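Local coordinates for DUF4627 domain-containing protein (Bacteroides thetaiotaomicron, PDB 3SEE), which is of uncharacterised function but, with its galactose-binding domain-like fold, is a putative sugar-binding protein, at residues A62-S68 / G209-S215; F80-T86 / K197-I203; P142-Q148 / A174-K179. Residues are numbered along the deposited sequence.

Interaction 1: A62-S68 / G209-S215; sequences AMKIDNS and GGVVEIS
Ile214, Ile65 and Val211 lose the most surface in this antiparallel strand pairing, 73, 64 and 62 Å² of the 595 Å² buried in all. Strands 62-66 and 211-215, both extended, run with axes 4.5 Å apart at 160°. Met63 faces Ile214 and Ile65 faces Val212 as hydrogen-bonded pairs: Met63 N to Ile214 O is 2.9 Å, Ile214 N to Met63 O 2.8 Å, Ile65 N to Val212 O 2.8 Å and Val212 N to Ile65 O 3.0 Å. Lys64-Glu213 and Asp66-Val211 are the non-hydrogen-bonded pairs.

Ile65 (mt) and Ile214 (chi1 m, chi2 144°) share one face and meet diagonally, CD1 to CD1 at 3.5 Å. Val211 (t) lies on the other face, its CG1 3.8 Å from Lys64 CG and its CG2 3.5 Å from Asp66 OD1. Asp66 OD1 accepts from Ser68 N at 2.9 Å, an Asx turn at the end of the strand, and from Ser68 OG at 2.6 Å. Backbone hydrogen bonds carry on past the last strand pair: Asn67 N to Gly210 O (2.8 Å) and Gly209 N to Asn67 O (3.0 Å).

Thr47 OG1, hydrogen-bonded to Asp66 O and Asn67 OD1, belongs with Thr48 to the sodium site; the ion is about 7 Å from the Asp66 side chain. The pair is internal to the eight-stranded antiparallel sheet, between strands 48-53 and 93-102, and Met63 and Ile214 touch Leu81 of the facing sheet.

Interaction 2: F80-T86 / K197-I203; sequences FLGQRIT and KDCYVAI
Residues 80-85 and 199-203 are extended strands whose axes approach to 4.5 Å at 160°, hence antiparallel. Three hydrogen-bonded pairs set the register. Leu81 N to Ile203 O and Ile203 N to Leu81 O are both 2.9 Å; Gln83 N to Val201 O and Val201 N to Gln83 O are both 3.0 Å; at the end, Ile85 N to Cys199 O is 2.8 Å but Cys199 N to Ile85 O stretches to 3.3 Å. Gly82-Ala202 and Arg84-Tyr200 form the intervening non-hydrogen-bonded pairs, the latter with CA atoms only 4.0 Å apart.

On the Arg84-Tyr200 face, an almost fully extended Arg84 (ttt) reaches along the sheet to Asp198 (t), making a bidentate salt bridge: NE to OD1 and NH2 to OD2 of Asp198, both 2.8 Å. Phe80 and Tyr200, each with chi1 p, bring their rings rim to rim, centroids 5.8 Å apart and planes at 6°, while Phe80 CD2 lies 3.6 Å from Ala202 CB. Phe80 CE2 leans toward Gly82, where a CB would be crowded at 3.4 Å. The other face is mainly apolar: Ile85 (mt) CD1 touches Val201 CG2 at 4.1 Å and Ile85 CB is 4.4 Å from Cys199 SG; Leu81 and Ile203 continue the same face toward the other end.

These strands are central in the mixed sheet, with 36-40 bonded beyond 79-85 and 108-115 beyond 199-204. Leu81, Ile85 and Ile203 pack on strand 211-221 of the opposing sheet, the two-layered arrangement characteristic of a galactose-binding-like beta-sandwich.

Interaction 3: P142-Q148 / A174-K179; sequences PNASGAQ and AISSKK
Two direct hydrogen bonds, three water bridges and an apolar contact join these irregular segments, which bury 380 Å² together. They pass in opposite directions, as the nearest CA pairs indicate: Pro142-Lys179 at 5.3 Å, Ser145-Ser177 at 4.8 Å and Ala147-Ile175 at 5.4 Å.

One direct bond lies at the Pro142-Lys179 end, where Lys179 N donates to Pro142 O at 2.9 Å; the other joins mid-segment Ser145, whose OG (chi1 t) donates to Ile175 O at 2.7 Å. The same hydroxyl oxygen accepts from Ala147 N at 3.1 Å and Gln148 N at 2.9 Å, an ST turn and ST motif within 142-148.

Three waters bridge the segments, one between side chains, two between backbones. One joins Asn143 OD1 and Ser177 OG, 2.7 Å from each; another links Ala144 O (2.6 Å) to Lys178 N (2.9 Å); a third accepts from Gly146 N (2.8 Å) and donates to Ala174 O (2.8 Å) and Ser176 O (2.7 Å).

Ile175 (tt) has the most area covered: its CG1 makes apolar contact with Ala147 CB at 4.2 Å, and its CD1 a van der Waals contact with Gln148 OE1 at 3.4 Å; Gln148 NE2 hydrogen-bonds Asn150 OD1 and Gln206 OE1.

This surface contact joins the loop between strands 130-133 and 149-152 to that between 170-172 and 186-188, with Ile175 resting on Phe130 of one sheet and Tyr112 of the other.

In the fold
Interactions 1 and 2 come from different sheets, the eight-stranded antiparallel one and the mixed six-stranded one, and their centres are 18 Å apart. They meet in the interior of the sandwich, where Ile214 CD1 lies 3.4 Å from Ile203 CG2 and Met63 CG 3.8 Å from Leu81 CD2. Along the chain the segments are concentric: 62-68, 80-86, 142-148, 174-179, 197-203, 209-215, so each pairing encloses the next. Interaction 3, innermost in sequence, is peripheral in space, its centre 24 Å from interaction 1 and 20 Å from interaction 2, without touching either. Successive closures thus bring distant parts of one DUF4627 domain together.

Interaction 1: A62-S68 / G209-S215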
loop_
_atom_site.group_PDB
_atom_site.type_symbol
_atom_site.label_atom_id
_atom_site.label_comp_id
_atom_site.label_asym_id
_atom_site.label_seq_id
_atom_site.Cartn_x
_atom_site.Cartn_y
_atom_site.Cartn_z
ATOM N N ALA A 62 -7.386 -14.981 -2.309
ATOM C CA ALA A 62 -6.313 -14.000 -2.434
ATOM C C ALA A 62 -6.655 -13.006 -3.515
ATOM O O ALA A 62 -7.570 -13.223 -4.322
ATOM C CB ALA A 62 -5.005 -14.709 -2.763
HETATM N N MSE A 63 -5.887 -11.922 -3.540
HETATM C CA MSE A 63 -5.873 -11.002 -4.678
HETATM C C MSE A 63 -4.599 -11.247 -5.457
HETATM O O MSE A 63 -3.524 -11.400 -4.864
HETATM C CB MSE A 63 -5.873 -9.561 -4.224
HETATM C CG MSE A 63 -7.100 -9.199 -3.374
HETATM SE SE MSE A 63 -8.794 -9.385 -4.250
HETATM C CE MSE A 63 -8.579 -8.107 -5.670
ATOM N N LYS A 64 -4.689 -11.285 -6.781
ATOM C CA LYS A 64 -3.529 -11.454 -7.650
ATOM C C LYS A 64 -3.281 -10.166 -8.424
ATOM O O LYS A 64 -4.194 -9.644 -9.076
ATOM C CB LYS A 64 -3.747 -12.618 -8.619
ATOM C CG LYS A 64 -2.558 -12.868 -9.533
ATOM C CD LYS A 64 -2.842 -13.901 -10.588
ATOM C CE LYS A 64 -2.727 -15.286 -9.988
ATOM N NZ LYS A 64 -2.694 -16.390 -10.995
ATOM N N ILE A 65 -2.052 -9.679 -8.347
ATOM C CA ILE A 65 -1.586 -8.513 -9.093
ATOM C C ILE A 65 -0.673 -9.055 -10.182
ATOM O O ILE A 65 0.461 -9.464 -9.931
ATOM C CB ILE A 65 -0.822 -7.501 -8.223
ATOM C CG1 ILE A 65 -1.692 -7.049 -7.041
ATOM C CG2 ILE A 65 -0.355 -6.309 -9.086
ATOM C CD1 ILE A 65 -0.965 -6.121 -6.046
ATOM N N ASP A 66 -1.182 -9.091 -11.397
ATOM C CA ASP A 66 -0.518 -9.768 -12.521
ATOM C C ASP A 66 0.001 -8.748 -13.512
ATOM O O ASP A 66 -0.785 -8.169 -14.270
ATOM C CB ASP A 66 -1.499 -10.746 -13.179
ATOM C CG ASP A 66 -0.902 -11.532 -14.328
ATOM O OD1 ASP A 66 0.178 -11.190 -14.825
ATOM O OD2 ASP A 66 -1.586 -12.491 -14.754
ATOM N N ASN A 67 1.313 -8.498 -13.482
ATOM C CA ASN A 67 1.967 -7.554 -14.395
ATOM C C ASN A 67 2.581 -8.215 -15.624
ATOM O O ASN A 67 3.490 -7.667 -16.221
ATOM C CB ASN A 67 3.059 -6.770 -13.650
ATOM C CG ASN A 67 2.538 -5.866 -12.570
ATOM O OD1 ASN A 67 1.355 -5.679 -12.391
ATOM N ND2 ASN A 67 3.469 -5.308 -11.817
ATOM N N SER A 68 2.038 -9.367 -16.016
ATOM C CA SER A 68 2.500 -10.019 -17.263
ATOM C C SER A 68 2.433 -9.110 -18.493
ATOM O O SER A 68 3.294 -9.177 -19.376
ATOM C CB SER A 68 1.665 -11.274 -17.544
ATOM O OG SER A 68 1.927 -12.191 -16.523
ATOM N N GLY A 209 6.354 -7.644 -15.392
ATOM C CA GLY A 209 6.387 -9.081 -15.591
ATOM C C GLY A 209 6.134 -9.928 -14.377
ATOM O O GLY A 209 5.972 -11.148 -14.518
ATOM N N GLY A 210 6.068 -9.313 -13.202
ATOM C CA GLY A 210 5.891 -10.051 -11.955
ATOM C C GLY A 210 4.437 -10.387 -11.712
ATOM O O GLY A 210 3.532 -9.754 -12.280
ATOM N N VAL A 211 4.215 -11.389 -10.878
ATOM C CA VAL A 211 2.893 -11.776 -10.462
ATOM C C VAL A 211 2.966 -12.017 -8.964
ATOM O O VAL A 211 3.733 -12.882 -8.502
ATOM C CB VAL A 211 2.389 -13.053 -11.176
ATOM C CG1 VAL A 211 0.988 -13.424 -10.655
ATOM C CG2 VAL A 211 2.408 -12.890 -12.706
ATOM N N VAL A 212 2.196 -11.239 -8.198
ATOM C CA VAL A 212 2.170 -11.328 -6.731
ATOM C C VAL A 212 0.742 -11.588 -6.272
ATOM O O VAL A 212 -0.189 -10.924 -6.741
ATOM C CB VAL A 212 2.740 -10.026 -6.091
ATOM C CG1 VAL A 212 2.676 -10.068 -4.579
ATOM C CG2 VAL A 212 4.183 -9.764 -6.563
ATOM N N GLU A 213 0.583 -12.523 -5.357
ATOM C CA GLU A 213 -0.700 -12.818 -4.723
ATOM C C GLU A 213 -0.639 -12.424 -3.254
ATOM O O GLU A 213 0.405 -12.569 -2.618
ATOM C CB GLU A 213 -1.006 -14.291 -4.887
ATOM C CG GLU A 213 -1.131 -14.707 -6.333
ATOM C CD GLU A 213 -1.065 -16.200 -6.498
ATOM O OE1 GLU A 213 -2.100 -16.869 -6.415
ATOM O OE2 GLU A 213 0.058 -16.723 -6.698
ATOM N N ILE A 214 -1.756 -11.895 -2.759
ATOM C CA ILE A 214 -1.847 -11.294 -1.442
ATOM C C ILE A 214 -2.997 -11.918 -0.673
ATOM O O ILE A 214 -4.107 -12.043 -1.205
ATOM C CB ILE A 214 -2.119 -9.774 -1.598
ATOM C CG1 ILE A 214 -0.897 -9.075 -2.199
ATOM C CG2 ILE A 214 -2.515 -9.124 -0.260
ATOM C CD1 ILE A 214 -1.260 -7.972 -3.127
ATOM N N SER A 215 -2.750 -12.282 0.579
ATOM C CA SER A 215 -3.813 -12.797 1.417
ATOM C C SER A 215 -3.585 -12.479 2.901
ATOM O O SER A 215 -2.461 -12.199 3.300
ATOM C CB SER A 215 -4.006 -14.307 1.210
ATOM O OG SER A 215 -5.237 -14.737 1.781
HETATM O O HOH W 1 -2.979 -18.281 -9.288
HETATM O O HOH W 2 4.608 -12.795 -16.008
#

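Interaction 2: F80-T86 / K197-I203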
loop_
_atom_site.group_PDB
_atom_site.type_symbol
_atom_site.label_atom_id
_atom_site.label_comp_id
_atom_site.label_asym_id
_atom_site.label_seq_id
_atom_site.Cartn_x
_atom_site.Cartn_y
_atom_site.Cartn_z
ATOM N N PHE A 80 -2.925 -0.661 -7.641
ATOM C CA PHE A 80 -2.750 -1.202 -6.314
ATOM C C PHE A 80 -4.065 -1.767 -5.791
ATOM O O PHE A 80 -5.137 -1.436 -6.298
ATOM C CB PHE A 80 -2.157 -0.168 -5.323
ATOM C CG PHE A 80 -2.917 1.109 -5.214
ATOM C CD1 PHE A 80 -2.615 2.196 -6.021
ATOM C CD2 PHE A 80 -3.864 1.279 -4.223
ATOM C CE1 PHE A 80 -3.291 3.406 -5.864
ATOM C CE2 PHE A 80 -4.532 2.490 -4.080
ATOM C CZ PHE A 80 -4.235 3.544 -4.885
ATOM N N LEU A 81 -3.948 -2.617 -4.767
ATOM C CA LEU A 81 -5.048 -3.062 -3.947
ATOM C C LEU A 81 -5.175 -2.115 -2.767
ATOM O O LEU A 81 -4.186 -1.877 -2.087
ATOM C CB LEU A 81 -4.729 -4.475 -3.483
ATOM C CG LEU A 81 -5.686 -5.085 -2.464
ATOM C CD1 LEU A 81 -7.069 -5.340 -3.082
ATOM C CD2 LEU A 81 -5.092 -6.351 -1.841
ATOM N N GLY A 82 -6.358 -1.566 -2.562
ATOM C CA GLY A 82 -6.529 -0.574 -1.523
ATOM C C GLY A 82 -7.649 -0.853 -0.538
ATOM O O GLY A 82 -8.617 -1.553 -0.857
ATOM N N GLN A 83 -7.542 -0.296 0.671
ATOM C CA GLN A 83 -8.678 -0.259 1.591
ATOM C C GLN A 83 -8.653 1.039 2.363
ATOM O O GLN A 83 -7.662 1.351 3.030
ATOM C CB GLN A 83 -8.704 -1.463 2.533
ATOM C CG GLN A 83 -9.942 -1.433 3.434
ATOM C CD GLN A 83 -10.298 -2.721 4.149
ATOM O OE1 GLN A 83 -10.696 -2.647 5.303
ATOM N NE2 GLN A 83 -10.206 -3.884 3.488
ATOM N N ARG A 84 -9.740 1.789 2.238
ATOM C CA ARG A 84 -9.917 3.065 2.913
ATOM C C ARG A 84 -10.395 2.850 4.344
ATOM O O ARG A 84 -11.265 1.987 4.579
ATOM C CB ARG A 84 -10.899 3.915 2.108
ATOM C CG ARG A 84 -11.160 5.314 2.582
ATOM C CD ARG A 84 -12.161 5.960 1.663
ATOM N NE ARG A 84 -12.439 7.343 2.017
ATOM C CZ ARG A 84 -13.165 8.146 1.260
ATOM N NH1 ARG A 84 -13.752 7.705 0.154
ATOM N NH2 ARG A 84 -13.303 9.418 1.589
ATOM N N ILE A 85 -9.810 3.612 5.256
ATOM C CA ILE A 85 -10.093 3.486 6.673
ATOM C C ILE A 85 -10.565 4.835 7.219
ATOM O O ILE A 85 -9.850 5.817 7.167
ATOM C CB ILE A 85 -8.847 3.023 7.448
ATOM C CG1 ILE A 85 -8.328 1.688 6.874
ATOM C CG2 ILE A 85 -9.174 2.903 8.958
ATOM C CD1 ILE A 85 -7.076 1.173 7.548
ATOM N N THR A 86 -11.783 4.847 7.740
ATOM C CA THR A 86 -12.406 6.048 8.301
ATOM C C THR A 86 -12.806 5.859 9.755
ATOM O O THR A 86 -13.542 6.659 10.289
ATOM C CB THR A 86 -13.610 6.513 7.452
ATOM O OG1 THR A 86 -14.540 5.416 7.329
ATOM C CG2 THR A 86 -13.154 6.962 6.079
ATOM N N LYS A 197 -8.232 10.570 10.083
ATOM C CA LYS A 197 -9.660 10.309 9.930
ATOM C C LYS A 197 -10.035 9.671 8.606
ATOM O O LYS A 197 -11.138 9.122 8.479
ATOM C CB LYS A 197 -10.474 11.582 10.090
ATOM C CG LYS A 197 -10.253 12.263 11.401
ATOM C CD LYS A 197 -11.137 13.525 11.527
ATOM C CE LYS A 197 -10.782 14.436 12.709
ATOM N NZ LYS A 197 -9.852 15.613 12.426
ATOM N N ASP A 198 -9.160 9.734 7.600
ATOM C CA ASP A 198 -9.505 9.241 6.267
ATOM C C ASP A 198 -8.228 8.997 5.478
ATOM O O ASP A 198 -7.595 9.933 4.967
ATOM C CB ASP A 198 -10.419 10.248 5.557
ATOM C CG ASP A 198 -11.000 9.718 4.290
ATOM O OD1 ASP A 198 -10.706 8.564 3.895
ATOM O OD2 ASP A 198 -11.786 10.472 3.662
ATOM N N CYS A 199 -7.835 7.731 5.433
ATOM C CA CYS A 199 -6.633 7.328 4.721
ATOM C C CYS A 199 -6.919 5.993 4.045
ATOM O O CYS A 199 -7.999 5.424 4.230
ATOM C CB CYS A 199 -5.443 7.212 5.689
ATOM S SG CYS A 199 -5.611 5.913 6.942
ATOM N N TYR A 200 -5.949 5.492 3.277
ATOM C CA TYR A 200 -6.064 4.155 2.743
ATOM C C TYR A 200 -4.734 3.450 2.761
ATOM O O TYR A 200 -3.675 4.072 2.547
ATOM C CB TYR A 200 -6.659 4.146 1.325
ATOM C CG TYR A 200 -5.953 4.991 0.306
ATOM C CD1 TYR A 200 -6.243 6.341 0.201
ATOM C CD2 TYR A 200 -5.018 4.450 -0.557
ATOM C CE1 TYR A 200 -5.606 7.112 -0.763
ATOM C CE2 TYR A 200 -4.392 5.224 -1.507
ATOM C CZ TYR A 200 -4.667 6.582 -1.588
ATOM O OH TYR A 200 -4.099 7.404 -2.526
ATOM N N VAL A 201 -4.810 2.154 3.022
ATOM C CA VAL A 201 -3.688 1.251 2.789
ATOM C C VAL A 201 -3.641 0.871 1.310
ATOM O O VAL A 201 -4.670 0.539 0.729
ATOM C CB VAL A 201 -3.853 -0.009 3.652
ATOM C CG1 VAL A 201 -2.780 -1.058 3.318
ATOM C CG2 VAL A 201 -3.856 0.341 5.139
ATOM N N ALA A 202 -2.455 0.915 0.717
ATOM C CA ALA A 202 -2.182 0.466 -0.647
ATOM C C ALA A 202 -1.158 -0.658 -0.581
ATOM O O ALA A 202 -0.106 -0.516 0.045
ATOM C CB ALA A 202 -1.615 1.631 -1.475
ATOM N N ILE A 203 -1.470 -1.779 -1.222
ATOM C CA ILE A 203 -0.565 -2.907 -1.362
ATOM C C ILE A 203 -0.306 -3.048 -2.864
ATOM O O ILE A 203 -1.259 -3.064 -3.682
ATOM C CB ILE A 203 -1.149 -4.210 -0.767
ATOM C CG1 ILE A 203 -1.382 -4.018 0.742
ATOM C CG2 ILE A 203 -0.233 -5.404 -1.089
ATOM C CD1 ILE A 203 -2.138 -5.174 1.429
HETATM O O HOH W 3 -12.887 9.215 11.220
#

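Interaction 3: P142-Q148 / A174-K179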
loop_
_atom_site.group_PDB
_atom_site.type_symbol
_atom_site.label_atom_id
_atom_site.label_comp_id
_atom_site.label_asym_id
_atom_site.label_seq_id
_atom_site.Cartn_x
_atom_site.Cartn_y
_atom_site.Cartn_z
ATOM N N PRO A 142 19.426 7.786 2.370
ATOM C CA PRO A 142 19.173 8.920 1.488
ATOM C C PRO A 142 18.417 8.587 0.214
ATOM O O PRO A 142 17.783 9.466 -0.356
ATOM C CB PRO A 142 20.580 9.440 1.187
ATOM C CG PRO A 142 21.458 8.215 1.394
ATOM C CD PRO A 142 20.861 7.514 2.547
ATOM N N ASN A 143 18.487 7.330 -0.240
ATOM C CA ASN A 143 17.842 6.924 -1.465
ATOM C C ASN A 143 16.537 6.159 -1.311
ATOM O O ASN A 143 15.928 5.770 -2.309
ATOM C CB ASN A 143 18.836 6.112 -2.297
ATOM C CG ASN A 143 20.020 6.945 -2.716
ATOM O OD1 ASN A 143 19.852 8.024 -3.275
ATOM N ND2 ASN A 143 21.223 6.446 -2.466
ATOM N N ALA A 144 16.081 6.006 -0.079
ATOM C CA ALA A 144 14.870 5.243 0.199
ATOM C C ALA A 144 13.643 6.142 0.356
ATOM O O ALA A 144 13.733 7.285 0.779
ATOM C CB ALA A 144 15.045 4.431 1.485
ATOM N N SER A 145 12.472 5.614 0.030
ATOM C CA SER A 145 11.227 6.267 0.422
ATOM C C SER A 145 11.028 6.219 1.936
ATOM O O SER A 145 11.309 5.196 2.568
ATOM C CB SER A 145 10.057 5.539 -0.246
ATOM O OG SER A 145 8.823 6.191 0.016
ATOM N N GLY A 146 10.482 7.290 2.489
ATOM C CA GLY A 146 10.043 7.295 3.862
ATOM C C GLY A 146 8.611 6.804 4.045
ATOM O O GLY A 146 8.172 6.609 5.176
ATOM N N ALA A 147 7.891 6.666 2.938
ATOM C CA ALA A 147 6.479 6.294 2.909
ATOM C C ALA A 147 6.244 4.856 2.480
ATOM O O ALA A 147 5.501 4.116 3.109
ATOM C CB ALA A 147 5.698 7.242 1.963
ATOM N N GLN A 148 6.887 4.486 1.378
ATOM C CA GLN A 148 6.683 3.166 0.810
ATOM C C GLN A 148 7.716 2.187 1.359
ATOM O O GLN A 148 8.906 2.495 1.448
ATOM C CB GLN A 148 6.820 3.213 -0.706
ATOM C CG GLN A 148 6.564 1.878 -1.396
ATOM C CD GLN A 148 6.325 1.985 -2.879
ATOM O OE1 GLN A 148 5.632 2.905 -3.341
ATOM N NE2 GLN A 148 6.878 1.052 -3.651
ATOM N N ALA A 174 6.054 13.289 0.871
ATOM C CA ALA A 174 6.387 12.775 -0.458
ATOM C C ALA A 174 6.722 11.313 -0.342
ATOM O O ALA A 174 7.089 10.830 0.726
ATOM C CB ALA A 174 7.557 13.553 -1.084
ATOM N N ILE A 175 6.612 10.613 -1.465
ATOM C CA ILE A 175 7.016 9.228 -1.562
ATOM C C ILE A 175 8.459 9.074 -2.038
ATOM O O ILE A 175 9.056 8.003 -1.944
ATOM C CB ILE A 175 6.038 8.453 -2.487
ATOM C CG1 ILE A 175 6.048 6.946 -2.226
ATOM C CG2 ILE A 175 6.312 8.771 -3.951
ATOM C CD1 ILE A 175 4.876 6.196 -2.872
ATOM N N SER A 176 9.025 10.174 -2.520
ATOM C CA SER A 176 10.357 10.179 -3.089
ATOM C C SER A 176 11.443 10.118 -2.009
ATOM O O SER A 176 11.202 10.365 -0.831
ATOM C CB SER A 176 10.534 11.430 -3.946
ATOM O OG SER A 176 10.120 12.586 -3.247
ATOM N N SER A 177 12.648 9.777 -2.435
ATOM C CA SER A 177 13.793 9.808 -1.538
ATOM C C SER A 177 14.203 11.208 -1.155
ATOM O O SER A 177 13.941 12.169 -1.874
ATOM C CB SER A 177 15.003 9.139 -2.194
ATOM O OG SER A 177 15.495 9.967 -3.221
ATOM N N LYS A 178 14.902 11.304 -0.034
ATOM C CA LYS A 178 15.445 12.593 0.406
ATOM C C LYS A 178 16.449 13.114 -0.622
ATOM O O LYS A 178 16.404 14.289 -0.990
ATOM C CB LYS A 178 16.056 12.466 1.801
ATOM C CG LYS A 178 16.709 13.748 2.309
ATOM C CD LYS A 178 15.733 14.920 2.364
ATOM C CE LYS A 178 16.297 16.125 3.133
ATOM N NZ LYS A 178 17.572 16.613 2.601
ATOM N N LYS A 179 17.374 12.282 -1.100
ATOM C CA LYS A 179 18.400 12.760 -2.043
ATOM C C LYS A 179 17.754 13.387 -3.258
ATOM O O LYS A 179 18.227 14.409 -3.763
ATOM C CB LYS A 179 19.320 11.613 -2.486
ATOM C CG LYS A 179 20.356 12.001 -3.568
ATOM C CD LYS A 179 21.273 13.142 -3.084
ATOM C CE LYS A 179 22.447 13.393 -4.024
ATOM N NZ LYS A 179 23.281 14.557 -3.569
HETATM O O HOH W 4 17.596 8.896 -4.566
HETATM O O HOH W 5 15.256 9.124 1.866
HETATM O O HOH W 6 9.531 9.546 1.161
#